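Local coordinates for Rna-directed RNA polymerase (Infectious pancreatic necrosis virus, PDB 2YI9), which acts as the viral RNA-dependent RNA polymerase, building RNA from ribonucleoside triphosphates, and probably occurs both free and covalently attached to the genomic RNA, at residues A387-I392 / S400-K405; F303-R308 / R319-A324; N55-L60 / K465-G470; H414-M419 / V447-V452. All blocks are in the same frame, centred on the assembly; numbering follows the deposited sequence.

Interaction 1: residues A387-I392 / S400-K405; sequences ADNIYI and SIDLEK. With MG (magnesium ion), chain F.
Three groups converge on Ile401 O: Ile390 N donates to it at 2.9 Å in an almost straight bond (175°), water 3 donates to it at 2.8 Å, and Asn389 CA brings up a weaker CA-H...O contact. This is the antiparallel hairpin of strands 389-394 and 397-403 in a polymerase palm of the permuted birnavirus type, where the Ala-Asp-Asn signature of motif C precedes motif A in the sequence. The reverse bond, Ile401 N to Ile390 O (2.8 Å), completes the hydrogen-bonded pair.

Asn389 and Asp402 form the adjacent non-hydrogen-bonded pair. As cross-strand partners they share a face; with CG anti to the carbonyl carbon in both (chi1 -53° in Asn389), the two groups lie side by side, planes 78° apart. Asn389 OD1 and Asp402 OD1 each bind the magnesium ion at 2.1 Å, which accounts for two acceptors lying so close. Asn389 ND2 donates to Tyr386 O, a bond consistent with the amide rotation that turns OD1 to the metal.

Four waters complete six ligands. Water 3 also bonds to Ser400 OG, water 2 meets Tyr391 OH, itself bonded to Asp559 and Leu561, and water 4 donates to Asp402 OD2. On the face of Ile390 and Ile401, Ile390 packs on Ser484 of helix 476-493, which Leu403 also touches, and Ile401 on Ile517 of strand 515-521. Past the last backbone bond, Leu403 N to Asp388 O, water 1 donates to both Asp388 OD2 and Leu403 O, each at 2.6 Å.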
loop_
_atom_site.group_PDB
_atom_site.type_symbol
_atom_site.label_atom_id
_atom_site.label_comp_id
_atom_site.label_asym_id
_atom_site.label_seq_id
_atom_site.Cartn_x
_atom_site.Cartn_y
_atom_site.Cartn_z
ATOM N N ALA A 387 6.061 -5.361 3.655
ATOM C CA ALA A 387 5.874 -3.972 4.083
ATOM C C ALA A 387 6.089 -3.880 5.622
ATOM O O ALA A 387 7.137 -4.294 6.090
ATOM C CB ALA A 387 4.481 -3.443 3.663
ATOM N N ASP A 388 5.087 -3.410 6.394
ATOM C CA ASP A 388 5.165 -3.278 7.852
ATOM C C ASP A 388 4.848 -4.584 8.624
ATOM O O ASP A 388 4.599 -4.525 9.828
ATOM C CB ASP A 388 4.270 -2.115 8.335
ATOM C CG ASP A 388 2.814 -2.286 7.961
ATOM O OD1 ASP A 388 2.543 -2.883 6.895
ATOM O OD2 ASP A 388 1.942 -1.807 8.727
ATOM N N ASN A 389 4.848 -5.749 7.941
ATOM C CA ASN A 389 4.599 -7.052 8.584
ATOM C C ASN A 389 5.865 -7.879 8.571
ATOM O O ASN A 389 6.546 -7.980 7.538
ATOM C CB ASN A 389 3.488 -7.852 7.860
ATOM C CG ASN A 389 2.215 -7.076 7.691
ATOM O OD1 ASN A 389 1.406 -7.000 8.590
ATOM N ND2 ASN A 389 2.029 -6.438 6.551
ATOM N N ILE A 390 6.162 -8.493 9.713
ATOM C CA ILE A 390 7.311 -9.378 9.866
ATOM C C ILE A 390 6.768 -10.696 10.414
ATOM O O ILE A 390 5.987 -10.691 11.358
ATOM C CB ILE A 390 8.400 -8.773 10.811
ATOM C CG1 ILE A 390 9.030 -7.494 10.225
ATOM C CG2 ILE A 390 9.478 -9.834 11.201
ATOM C CD1 ILE A 390 9.762 -6.595 11.282
ATOM N N TYR A 391 7.190 -11.811 9.830
ATOM C CA TYR A 391 6.825 -13.139 10.314
ATOM C C TYR A 391 8.095 -13.853 10.705
ATOM O O TYR A 391 9.046 -13.895 9.927
ATOM C CB TYR A 391 6.039 -13.942 9.260
ATOM C CG TYR A 391 4.766 -13.243 8.844
ATOM C CD1 TYR A 391 3.608 -13.354 9.605
ATOM C CD2 TYR A 391 4.738 -12.412 7.725
ATOM C CE1 TYR A 391 2.432 -12.702 9.230
ATOM C CE2 TYR A 391 3.580 -11.721 7.366
ATOM C CZ TYR A 391 2.428 -11.879 8.118
ATOM O OH TYR A 391 1.278 -11.224 7.754
ATOM N N ILE A 392 8.135 -14.362 11.924
ATOM C CA ILE A 392 9.284 -15.106 12.410
ATOM C C ILE A 392 8.851 -16.483 12.878
ATOM O O ILE A 392 7.907 -16.616 13.663
ATOM C CB ILE A 392 10.067 -14.337 13.525
ATOM C CG1 ILE A 392 10.807 -13.101 12.940
ATOM C CG2 ILE A 392 11.053 -15.291 14.289
ATOM C CD1 ILE A 392 11.380 -12.118 13.998
ATOM N N SER A 400 3.742 -13.287 14.422
ATOM C CA SER A 400 3.295 -12.288 13.476
ATOM C C SER A 400 3.553 -10.954 14.174
ATOM O O SER A 400 3.017 -10.693 15.261
ATOM C CB SER A 400 1.817 -12.455 13.142
ATOM O OG SER A 400 1.442 -11.415 12.255
ATOM N N ILE A 401 4.459 -10.151 13.590
ATOM C CA ILE A 401 4.885 -8.872 14.143
ATOM C C ILE A 401 4.454 -7.747 13.219
ATOM O O ILE A 401 4.527 -7.890 11.998
ATOM C CB ILE A 401 6.427 -8.898 14.380
ATOM C CG1 ILE A 401 6.818 -9.964 15.437
ATOM C CG2 ILE A 401 7.025 -7.500 14.745
ATOM C CD1 ILE A 401 8.074 -10.703 15.101
ATOM N N ASP A 402 4.007 -6.625 13.797
ATOM C CA ASP A 402 3.669 -5.452 12.990
ATOM C C ASP A 402 4.445 -4.288 13.487
ATOM O O ASP A 402 4.610 -4.125 14.694
ATOM C CB ASP A 402 2.166 -5.097 13.084
ATOM C CG ASP A 402 1.234 -6.093 12.436
ATOM O OD1 ASP A 402 1.552 -6.581 11.335
ATOM O OD2 ASP A 402 0.194 -6.402 13.036
ATOM N N LEU A 403 4.860 -3.415 12.578
ATOM C CA LEU A 403 5.419 -2.126 13.000
ATOM C C LEU A 403 4.209 -1.387 13.596
ATOM O O LEU A 403 3.070 -1.587 13.131
ATOM C CB LEU A 403 5.990 -1.336 11.811
ATOM C CG LEU A 403 7.073 -2.040 10.975
ATOM C CD1 LEU A 403 7.655 -1.093 9.941
ATOM C CD2 LEU A 403 8.176 -2.704 11.875
ATOM N N GLU A 404 4.422 -0.629 14.665
ATOM C CA GLU A 404 3.311 0.088 15.299
ATOM C C GLU A 404 3.075 1.352 14.492
ATOM O O GLU A 404 3.979 2.191 14.410
ATOM C CB GLU A 404 3.641 0.396 16.774
ATOM C CG GLU A 404 2.574 1.197 17.498
ATOM C CD GLU A 404 2.925 1.645 18.906
ATOM O OE1 GLU A 404 4.127 1.671 19.251
ATOM O OE2 GLU A 404 1.997 2.053 19.641
ATOM N N LYS A 405 1.888 1.447 13.836
ATOM C CA LYS A 405 1.487 2.556 12.943
ATOM C C LYS A 405 2.672 2.851 12.013
ATOM O O LYS A 405 3.251 3.946 12.075
ATOM C CB LYS A 405 1.048 3.772 13.788
ATOM C CG LYS A 405 -0.244 3.445 14.506
ATOM C CD LYS A 405 -0.595 4.391 15.615
ATOM C CE LYS A 405 -1.862 3.910 16.279
ATOM N NZ LYS A 405 -1.594 2.899 17.330
HETATM MG MG MG F . 0.578 -8.026 10.248
HETATM O O HOH W 1 1.763 -0.729 11.084
HETATM O O HOH W 2 -0.156 -9.555 9.121
HETATM O O HOH W 3 2.358 -9.198 10.824
HETATM O O HOH W 4 -0.501 -8.706 11.894
HETATM O O HOH W 5 -1.099 -6.633 9.658
#

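Interaction 2: residues F303-R308 / R319-A324; sequences FPKGER and RNIWSA
Arg319 holds CG anti to its carbonyl carbon (chi1 -78°) and runs extended to NE, while Glu307 is extended beyond CG, and the two side chains meet at about a right angle. The carboxylate stands perpendicular to the guanidinium: Glu307 OE1 lies over one guanidinium face toward its rim, and Glu307 OE2 makes the salt bridge to Arg319 NH1 at 3.3 Å. Lys305, bent at its last torsion, brings NZ to within 3.2 Å of Glu307 OE2 on the anti side, 23° out of the carboxylate plane. Two cations thus share one oxygen in a salt-bridge network.

Next to this, Ile321 CD1 touches both Phe303 CD1 and Lys305 CG, at 3.8 Å in each case. The backbone evidence for an antiparallel hairpin is a run of three bonds, of which Ile321 N to Phe303 O is the shortest (2.7 Å), followed by Lys305 N to Arg319 O (2.8 Å) and Phe303 N to Ile321 O.

Pro304 and Asn320 occupy the other face, which lies against helix 164-179, where Gln167 bonds to Asn320 OD1. Beyond this pairing, strand 299-310 also joins strand 157-160 antiparallel and strand 456-459 parallel.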
loop_
_atom_site.group_PDB
_atom_site.type_symbol
_atom_site.label_atom_id
_atom_site.label_comp_id
_atom_site.label_asym_id
_atom_site.label_seq_id
_atom_site.Cartn_x
_atom_site.Cartn_y
_atom_site.Cartn_z
ATOM N N PHE A 303 -7.912 12.021 3.995
ATOM C CA PHE A 303 -9.112 11.253 3.702
ATOM C C PHE A 303 -9.379 10.207 4.795
ATOM O O PHE A 303 -8.509 9.388 5.072
ATOM C CB PHE A 303 -8.970 10.621 2.300
ATOM C CG PHE A 303 -10.134 9.780 1.819
ATOM C CD1 PHE A 303 -10.181 8.405 2.076
ATOM C CD2 PHE A 303 -11.152 10.342 1.059
ATOM C CE1 PHE A 303 -11.261 7.619 1.629
ATOM C CE2 PHE A 303 -12.243 9.557 0.627
ATOM C CZ PHE A 303 -12.277 8.199 0.899
ATOM N N PRO A 304 -10.581 10.201 5.430
ATOM C CA PRO A 304 -10.869 9.164 6.441
ATOM C C PRO A 304 -11.152 7.814 5.754
ATOM O O PRO A 304 -12.023 7.721 4.889
ATOM C CB PRO A 304 -12.108 9.710 7.168
ATOM C CG PRO A 304 -12.808 10.557 6.149
ATOM C CD PRO A 304 -11.750 11.082 5.194
ATOM N N LYS A 305 -10.394 6.787 6.104
ATOM C CA LYS A 305 -10.548 5.474 5.487
ATOM C C LYS A 305 -11.827 4.727 5.958
ATOM O O LYS A 305 -12.109 4.685 7.165
ATOM C CB LYS A 305 -9.296 4.629 5.789
ATOM C CG LYS A 305 -9.155 3.410 4.890
ATOM C CD LYS A 305 -7.835 2.681 5.144
ATOM C CE LYS A 305 -7.625 1.523 4.185
ATOM N NZ LYS A 305 -8.691 0.485 4.292
ATOM N N GLY A 306 -12.555 4.140 5.002
ATOM C CA GLY A 306 -13.731 3.316 5.281
ATOM C C GLY A 306 -13.291 1.974 5.847
ATOM O O GLY A 306 -12.554 1.242 5.188
ATOM N N GLU A 307 -13.646 1.676 7.091
ATOM C CA GLU A 307 -13.262 0.415 7.749
ATOM C C GLU A 307 -14.320 -0.049 8.713
ATOM O O GLU A 307 -15.238 0.718 9.027
ATOM C CB GLU A 307 -11.939 0.592 8.524
ATOM C CG GLU A 307 -10.742 0.301 7.635
ATOM C CD GLU A 307 -9.372 0.540 8.214
ATOM O OE1 GLU A 307 -9.269 0.954 9.390
ATOM O OE2 GLU A 307 -8.390 0.302 7.479
ATOM N N ARG A 308 -14.160 -1.283 9.237
ATOM C CA ARG A 308 -15.033 -1.803 10.277
ATOM C C ARG A 308 -14.415 -1.403 11.603
ATOM O O ARG A 308 -13.621 -2.141 12.182
ATOM C CB ARG A 308 -15.213 -3.322 10.175
ATOM C CG ARG A 308 -16.157 -3.706 9.075
ATOM C CD ARG A 308 -15.548 -4.749 8.188
ATOM N NE ARG A 308 -16.352 -4.935 6.988
ATOM C CZ ARG A 308 -15.854 -5.258 5.803
ATOM N NH1 ARG A 308 -14.552 -5.446 5.655
ATOM N NH2 ARG A 308 -16.657 -5.405 4.759
ATOM N N ARG A 319 -8.643 5.662 10.675
ATOM C CA ARG A 319 -7.433 5.587 9.869
ATOM C C ARG A 319 -7.528 6.590 8.736
ATOM O O ARG A 319 -8.614 6.842 8.217
ATOM C CB ARG A 319 -7.174 4.173 9.341
ATOM C CG ARG A 319 -6.581 3.267 10.416
ATOM C CD ARG A 319 -6.073 1.962 9.839
ATOM N NE ARG A 319 -6.086 0.897 10.841
ATOM C CZ ARG A 319 -6.010 -0.398 10.556
ATOM N NH1 ARG A 319 -5.921 -0.806 9.293
ATOM N NH2 ARG A 319 -6.029 -1.299 11.530
ATOM N N ASN A 320 -6.400 7.173 8.369
ATOM C CA ASN A 320 -6.359 8.183 7.313
ATOM C C ASN A 320 -5.639 7.719 6.100
ATOM O O ASN A 320 -4.666 7.000 6.219
ATOM C CB ASN A 320 -5.643 9.442 7.843
ATOM C CG ASN A 320 -6.351 10.073 9.015
ATOM O OD1 ASN A 320 -7.560 10.317 8.964
ATOM N ND2 ASN A 320 -5.626 10.343 10.097
ATOM N N ILE A 321 -6.070 8.180 4.933
ATOM C CA ILE A 321 -5.351 7.999 3.673
ATOM C C ILE A 321 -4.813 9.399 3.344
ATOM O O ILE A 321 -5.591 10.351 3.240
ATOM C CB ILE A 321 -6.211 7.405 2.518
ATOM C CG1 ILE A 321 -6.666 5.953 2.850
ATOM C CG2 ILE A 321 -5.403 7.438 1.181
ATOM C CD1 ILE A 321 -7.811 5.427 1.935
ATOM N N TRP A 322 -3.492 9.535 3.243
ATOM C CA TRP A 322 -2.838 10.781 2.843
ATOM C C TRP A 322 -3.012 10.791 1.311
ATOM O O TRP A 322 -2.337 10.036 0.608
ATOM C CB TRP A 322 -1.363 10.703 3.251
ATOM C CG TRP A 322 -0.596 11.999 3.190
ATOM C CD1 TRP A 322 -0.397 12.879 4.215
ATOM C CD2 TRP A 322 0.199 12.470 2.091
ATOM N NE1 TRP A 322 0.458 13.879 3.819
ATOM C CE2 TRP A 322 0.835 13.660 2.517
ATOM C CE3 TRP A 322 0.453 11.992 0.793
ATOM C CZ2 TRP A 322 1.669 14.410 1.671
ATOM C CZ3 TRP A 322 1.291 12.727 -0.038
ATOM C CH2 TRP A 322 1.878 13.928 0.397
ATOM N N SER A 323 -3.990 11.564 0.804
ATOM C CA SER A 323 -4.291 11.584 -0.641
ATOM C C SER A 323 -3.362 12.510 -1.374
ATOM O O SER A 323 -3.525 13.736 -1.358
ATOM C CB SER A 323 -5.755 11.909 -0.936
ATOM O OG SER A 323 -6.608 11.137 -0.115
ATOM N N ALA A 324 -2.390 11.898 -2.029
ATOM C CA ALA A 324 -1.338 12.572 -2.744
ATOM C C ALA A 324 -1.812 13.353 -3.947
ATOM O O ALA A 324 -2.645 12.867 -4.718
ATOM C CB ALA A 324 -0.260 11.572 -3.163
#

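Interaction 3: residues N55-L60 / K465-G470; sequences NKYRIL and KTYGQG
Tyr57 OH donates to Lys465 O over only 2.5 Å, nearly in line with the carbonyl bond. The same hydroxyl accepts a hydrogen from water 6 at 2.8 Å, and that water in turn accepts from Tyr467 N at 3.0 Å, so one phenol oxygen is tied to the 465-470 backbone at two points. Tyr467 meets the Tyr57 ring edge-to-face, with centroids 4.8 Å apart and planes at 70°. Its CE1 does the touching, 3.4 Å from Tyr57 CE2 and displaced toward the rim of the ring.

The Tyr467 hydroxyl accepts the backbone hydrogen of Arg58 N at 3.1 Å; the donor approaches near the plane of the Tyr467 ring. Lys465 N to Arg58 O, also 3.1 Å, is the remaining backbone link. Segment 465-470 runs out of the end of strand 462-465 into a loop, and 55-60 leaves helix 45-54 through a Schellman motif, in which Lys56 has positive phi and Tyr57 N reaches back to Leu52 O. Tyr57 follows that turn; with CG anti to the backbone N (chi1 -173°), its ring reaches across to Lys465.

Lys465 is bent at chi2 and chi3, its CG resting on one face of the Tyr467 ring. Its NZ comes to 3.8 Å from Arg58 NH1, two cations gathered round the carboxylate of Glu790, which salt-bridges both; Asp454 O also holds the lysine. Leu60 CD2 sits over the centre of the Arg58 guanidinium. Farther out, helix 164-179 touches the pair of tyrosines, with Leu171 against Tyr57 and with Lys175 and Ala178 against Tyr467.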
loop_
_atom_site.group_PDB
_atom_site.type_symbol
_atom_site.label_atom_id
_atom_site.label_comp_id
_atom_site.label_asym_id
_atom_site.label_seq_id
_atom_site.Cartn_x
_atom_site.Cartn_y
_atom_site.Cartn_z
ATOM N N ASN A 55 -2.485 19.542 22.476
ATOM C CA ASN A 55 -1.730 18.293 22.417
ATOM C C ASN A 55 -0.375 18.441 21.740
ATOM O O ASN A 55 0.261 17.438 21.428
ATOM C CB ASN A 55 -2.578 17.197 21.803
ATOM C CG ASN A 55 -3.685 16.773 22.736
ATOM O OD1 ASN A 55 -3.468 16.021 23.684
ATOM N ND2 ASN A 55 -4.879 17.293 22.535
ATOM N N LYS A 56 0.063 19.701 21.517
ATOM C CA LYS A 56 1.373 20.060 20.977
ATOM C C LYS A 56 1.657 19.423 19.632
ATOM O O LYS A 56 2.769 18.969 19.369
ATOM C CB LYS A 56 2.476 19.759 22.017
ATOM C CG LYS A 56 2.412 20.643 23.266
ATOM C CD LYS A 56 3.070 19.951 24.444
ATOM C CE LYS A 56 2.862 20.665 25.761
ATOM N NZ LYS A 56 3.296 19.824 26.916
ATOM N N TYR A 57 0.630 19.382 18.774
ATOM C CA TYR A 57 0.747 18.829 17.440
ATOM C C TYR A 57 1.001 20.012 16.528
ATOM O O TYR A 57 0.283 21.010 16.624
ATOM C CB TYR A 57 -0.538 18.080 17.049
ATOM C CG TYR A 57 -0.427 17.328 15.736
ATOM C CD1 TYR A 57 -0.509 17.996 14.514
ATOM C CD2 TYR A 57 -0.291 15.948 15.712
ATOM C CE1 TYR A 57 -0.405 17.309 13.305
ATOM C CE2 TYR A 57 -0.218 15.249 14.504
ATOM C CZ TYR A 57 -0.294 15.933 13.305
ATOM O OH TYR A 57 -0.209 15.253 12.116
ATOM N N ARG A 58 2.022 19.920 15.662
ATOM C CA ARG A 58 2.354 21.039 14.777
ATOM C C ARG A 58 1.317 21.380 13.683
ATOM O O ARG A 58 0.908 20.515 12.901
ATOM C CB ARG A 58 3.793 20.949 14.221
ATOM C CG ARG A 58 4.256 22.257 13.530
ATOM C CD ARG A 58 5.584 22.120 12.816
ATOM N NE ARG A 58 5.848 23.281 11.958
ATOM C CZ ARG A 58 6.646 23.273 10.890
ATOM N NH1 ARG A 58 7.263 22.155 10.522
ATOM N NH2 ARG A 58 6.794 24.367 10.157
ATOM N N ILE A 59 0.878 22.653 13.682
ATOM C CA ILE A 59 -0.002 23.247 12.672
ATOM C C ILE A 59 0.915 24.184 11.867
ATOM O O ILE A 59 1.585 25.020 12.470
ATOM C CB ILE A 59 -1.187 24.040 13.307
ATOM C CG1 ILE A 59 -2.045 23.111 14.207
ATOM C CG2 ILE A 59 -2.046 24.724 12.197
ATOM C CD1 ILE A 59 -3.125 23.868 15.079
ATOM N N LEU A 60 0.981 24.022 10.538
ATOM C CA LEU A 60 1.825 24.909 9.731
ATOM C C LEU A 60 1.166 26.264 9.532
ATOM O O LEU A 60 -0.068 26.379 9.588
ATOM C CB LEU A 60 2.130 24.313 8.331
ATOM C CG LEU A 60 2.741 22.887 8.201
ATOM C CD1 LEU A 60 3.354 22.695 6.818
ATOM C CD2 LEU A 60 3.801 22.635 9.216
ATOM N N LYS A 465 1.151 19.285 10.040
ATOM C CA LYS A 465 2.377 18.511 9.857
ATOM C C LYS A 465 2.002 17.025 9.701
ATOM O O LYS A 465 1.074 16.563 10.347
ATOM C CB LYS A 465 3.287 18.688 11.108
ATOM C CG LYS A 465 4.573 17.808 11.228
ATOM C CD LYS A 465 5.559 17.815 10.030
ATOM C CE LYS A 465 5.976 19.172 9.499
ATOM N NZ LYS A 465 6.932 19.041 8.372
ATOM N N THR A 466 2.693 16.308 8.820
ATOM C CA THR A 466 2.561 14.862 8.716
ATOM C C THR A 466 3.810 14.322 9.441
ATOM O O THR A 466 4.931 14.700 9.097
ATOM C CB THR A 466 2.496 14.366 7.265
ATOM O OG1 THR A 466 1.311 14.888 6.653
ATOM C CG2 THR A 466 2.502 12.808 7.180
ATOM N N TYR A 467 3.610 13.474 10.453
ATOM C CA TYR A 467 4.705 12.835 11.188
ATOM C C TYR A 467 4.924 11.485 10.522
ATOM O O TYR A 467 4.030 10.626 10.540
ATOM C CB TYR A 467 4.349 12.684 12.683
ATOM C CG TYR A 467 4.297 14.016 13.395
ATOM C CD1 TYR A 467 3.137 14.790 13.389
ATOM C CD2 TYR A 467 5.415 14.516 14.064
ATOM C CE1 TYR A 467 3.090 16.028 14.037
ATOM C CE2 TYR A 467 5.382 15.755 14.706
ATOM C CZ TYR A 467 4.213 16.506 14.691
ATOM O OH TYR A 467 4.169 17.723 15.320
ATOM N N GLY A 468 6.082 11.337 9.885
ATOM C CA GLY A 468 6.411 10.134 9.132
ATOM C C GLY A 468 5.911 10.232 7.700
ATOM O O GLY A 468 5.715 11.335 7.170
ATOM N N GLN A 469 5.716 9.075 7.045
ATOM C CA GLN A 469 5.259 9.121 5.654
ATOM C C GLN A 469 3.733 9.139 5.596
ATOM O O GLN A 469 3.057 8.608 6.494
ATOM C CB GLN A 469 5.851 7.974 4.801
ATOM C CG GLN A 469 5.346 6.564 5.172
ATOM C CD GLN A 469 5.629 5.515 4.125
ATOM O OE1 GLN A 469 5.811 5.813 2.938
ATOM N NE2 GLN A 469 5.675 4.252 4.543
ATOM N N GLY A 470 3.212 9.763 4.548
ATOM C CA GLY A 470 1.785 9.802 4.321
ATOM C C GLY A 470 1.306 8.457 3.819
ATOM O O GLY A 470 1.727 8.004 2.744
HETATM O O HOH W 6 0.877 12.752 11.374
#

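Interaction 4: residues H414-M419 / V447-V452; sequences HMQAMM and VAPSMV
Met415 CB touches Pro449 CB at 4.0 Å, and from there the side chain of Met415 runs almost fully extended, its CG anti to the backbone N (chi1 179°). CG keeps to the same proline, meeting Pro449 CB and CA. SD comes next and makes the tightest approach, 3.5 Å to Val452 CG2, while still lying 3.8 Å from Pro449 CA. At the tip, Met415 CE rests 3.8 Å from Val452 CG2 and also comes up to Ala448 O. The chain crosses both Pro449 and Val452 at about a right angle, and its contacts run from Ala448 to Val452.

The two elements are helices 412-426 and 438-452 of the palm, packed with local axes 8.8 Å apart and N-to-C directions 139° from each other. The second is irregular: Pro449 has no N-H to give, Ser450 N bonds to Val447 O and Met451 N to Ala448 O, each three residues back, and the helix is kinked there.

Pro449 also turns CG onto Gln416 CA at 3.9 Å, beside Gln416 CB. The far end of Gln416 returns to helix 438-452 through NE2, which donates to Met445 O. One turn after Met415, Met419 bends at chi2 and sets CE 3.9 Å from Ala448 CB. Leu332 of helix 326-340 touches both Met415 and Ala448, and Asn479 of helix 476-493 lies against Met415.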
loop_
_atom_site.group_PDB
_atom_site.type_symbol
_atom_site.label_atom_id
_atom_site.label_comp_id
_atom_site.label_asym_id
_atom_site.label_seq_id
_atom_site.Cartn_x
_atom_site.Cartn_y
_atom_site.Cartn_z
ATOM N N HIS A 414 14.788 7.420 5.134
ATOM C CA HIS A 414 14.413 6.031 4.817
ATOM C C HIS A 414 13.973 5.979 3.332
ATOM O O HIS A 414 14.443 5.126 2.583
ATOM C CB HIS A 414 13.244 5.530 5.687
ATOM C CG HIS A 414 13.640 5.142 7.079
ATOM N ND1 HIS A 414 13.452 6.004 8.148
ATOM C CD2 HIS A 414 14.157 3.984 7.542
ATOM C CE1 HIS A 414 13.858 5.343 9.221
ATOM N NE2 HIS A 414 14.307 4.135 8.904
ATOM N N MET A 415 13.106 6.927 2.898
ATOM C CA MET A 415 12.666 6.976 1.503
ATOM C C MET A 415 13.832 7.282 0.531
ATOM O O MET A 415 13.886 6.737 -0.576
ATOM C CB MET A 415 11.515 7.962 1.327
ATOM C CG MET A 415 11.057 8.047 -0.132
ATOM S SD MET A 415 9.456 8.808 -0.283
ATOM C CE MET A 415 9.343 8.995 -2.066
ATOM N N GLN A 416 14.773 8.115 0.968
ATOM C CA GLN A 416 15.943 8.446 0.165
ATOM C C GLN A 416 16.819 7.182 -0.055
ATOM O O GLN A 416 17.356 6.981 -1.149
ATOM C CB GLN A 416 16.740 9.573 0.830
ATOM C CG GLN A 416 17.848 10.130 -0.064
ATOM C CD GLN A 416 18.506 11.316 0.565
ATOM O OE1 GLN A 416 18.994 11.264 1.697
ATOM N NE2 GLN A 416 18.549 12.412 -0.158
ATOM N N ALA A 417 16.920 6.319 0.974
ATOM C CA ALA A 417 17.662 5.061 0.882
ATOM C C ALA A 417 16.956 4.134 -0.114
ATOM O O ALA A 417 17.635 3.451 -0.883
ATOM C CB ALA A 417 17.762 4.401 2.258
ATOM N N MET A 418 15.599 4.159 -0.135
ATOM C CA MET A 418 14.812 3.363 -1.082
ATOM C C MET A 418 15.042 3.872 -2.514
ATOM O O MET A 418 15.252 3.067 -3.425
ATOM C CB MET A 418 13.310 3.360 -0.709
ATOM C CG MET A 418 12.427 2.561 -1.684
ATOM S SD MET A 418 12.963 0.845 -2.056
ATOM C CE MET A 418 12.906 0.088 -0.392
ATOM N N MET A 419 15.050 5.203 -2.701
ATOM C CA MET A 419 15.328 5.805 -4.012
ATOM C C MET A 419 16.725 5.419 -4.494
ATOM O O MET A 419 16.903 5.120 -5.671
ATOM C CB MET A 419 15.191 7.342 -3.957
ATOM C CG MET A 419 13.748 7.803 -3.952
ATOM S SD MET A 419 12.992 7.455 -5.556
ATOM C CE MET A 419 11.577 8.582 -5.471
ATOM N N VAL A 447 14.610 15.770 -3.778
ATOM C CA VAL A 447 13.342 16.454 -3.535
ATOM C C VAL A 447 12.222 15.510 -3.126
ATOM O O VAL A 447 11.615 15.730 -2.075
ATOM C CB VAL A 447 12.956 17.303 -4.789
ATOM C CG1 VAL A 447 11.605 18.016 -4.610
ATOM C CG2 VAL A 447 14.056 18.297 -5.161
ATOM N N ALA A 448 11.924 14.482 -3.967
ATOM C CA ALA A 448 10.844 13.491 -3.747
ATOM C C ALA A 448 10.688 12.987 -2.296
ATOM O O ALA A 448 9.552 12.979 -1.825
ATOM C CB ALA A 448 10.988 12.313 -4.704
ATOM N N PRO A 449 11.745 12.566 -1.546
ATOM C CA PRO A 449 11.491 12.064 -0.178
ATOM C C PRO A 449 10.854 13.085 0.769
ATOM O O PRO A 449 10.057 12.683 1.606
ATOM C CB PRO A 449 12.874 11.592 0.292
ATOM C CG PRO A 449 13.616 11.310 -0.986
ATOM C CD PRO A 449 13.178 12.420 -1.889
ATOM N N SER A 450 11.124 14.402 0.579
ATOM C CA SER A 450 10.527 15.445 1.424
ATOM C C SER A 450 9.138 15.894 0.965
ATOM O O SER A 450 8.476 16.666 1.664
ATOM C CB SER A 450 11.485 16.619 1.618
ATOM O OG SER A 450 12.339 16.318 2.713
ATOM N N MET A 451 8.682 15.381 -0.185
ATOM C CA MET A 451 7.356 15.715 -0.686
ATOM C C MET A 451 6.288 14.869 -0.005
ATOM O O MET A 451 5.160 15.324 0.154
ATOM C CB MET A 451 7.289 15.536 -2.201
ATOM C CG MET A 451 8.154 16.528 -2.938
ATOM S SD MET A 451 8.140 16.212 -4.694
ATOM C CE MET A 451 6.608 16.963 -5.165
ATOM N N VAL A 452 6.630 13.639 0.392
ATOM C CA VAL A 452 5.657 12.719 1.012
ATOM C C VAL A 452 6.027 12.222 2.404
ATOM O O VAL A 452 5.248 11.466 3.011
ATOM C CB VAL A 452 5.288 11.551 0.041
ATOM C CG1 VAL A 452 4.753 12.088 -1.300
ATOM C CG2 VAL A 452 6.481 10.617 -0.186
#

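How the interactions relate
All four contacts belong to the polymerase palm, and the outermost pairing in sequence, interaction 3, spans the other three, which follow in the order 2, 1, 4. Interactions 2, 3 and 4 touch one another although their centres lie 16 to 22 Å apart. Trp322 of interaction 2 joins them, packing on Gly470 and on Val452 and making a weak bond to Thr466, while Gly470 N probably bonds to Val452 O. Interaction 1, about 7 Å from interactions 2 and 3 at the nearest atoms, holds the magnesium in a separate four-stranded sheet. Helix 476-493, which follows segment 465-470, touches both interaction 1 and interaction 4, linking the metal-bearing hairpin to the helical packing.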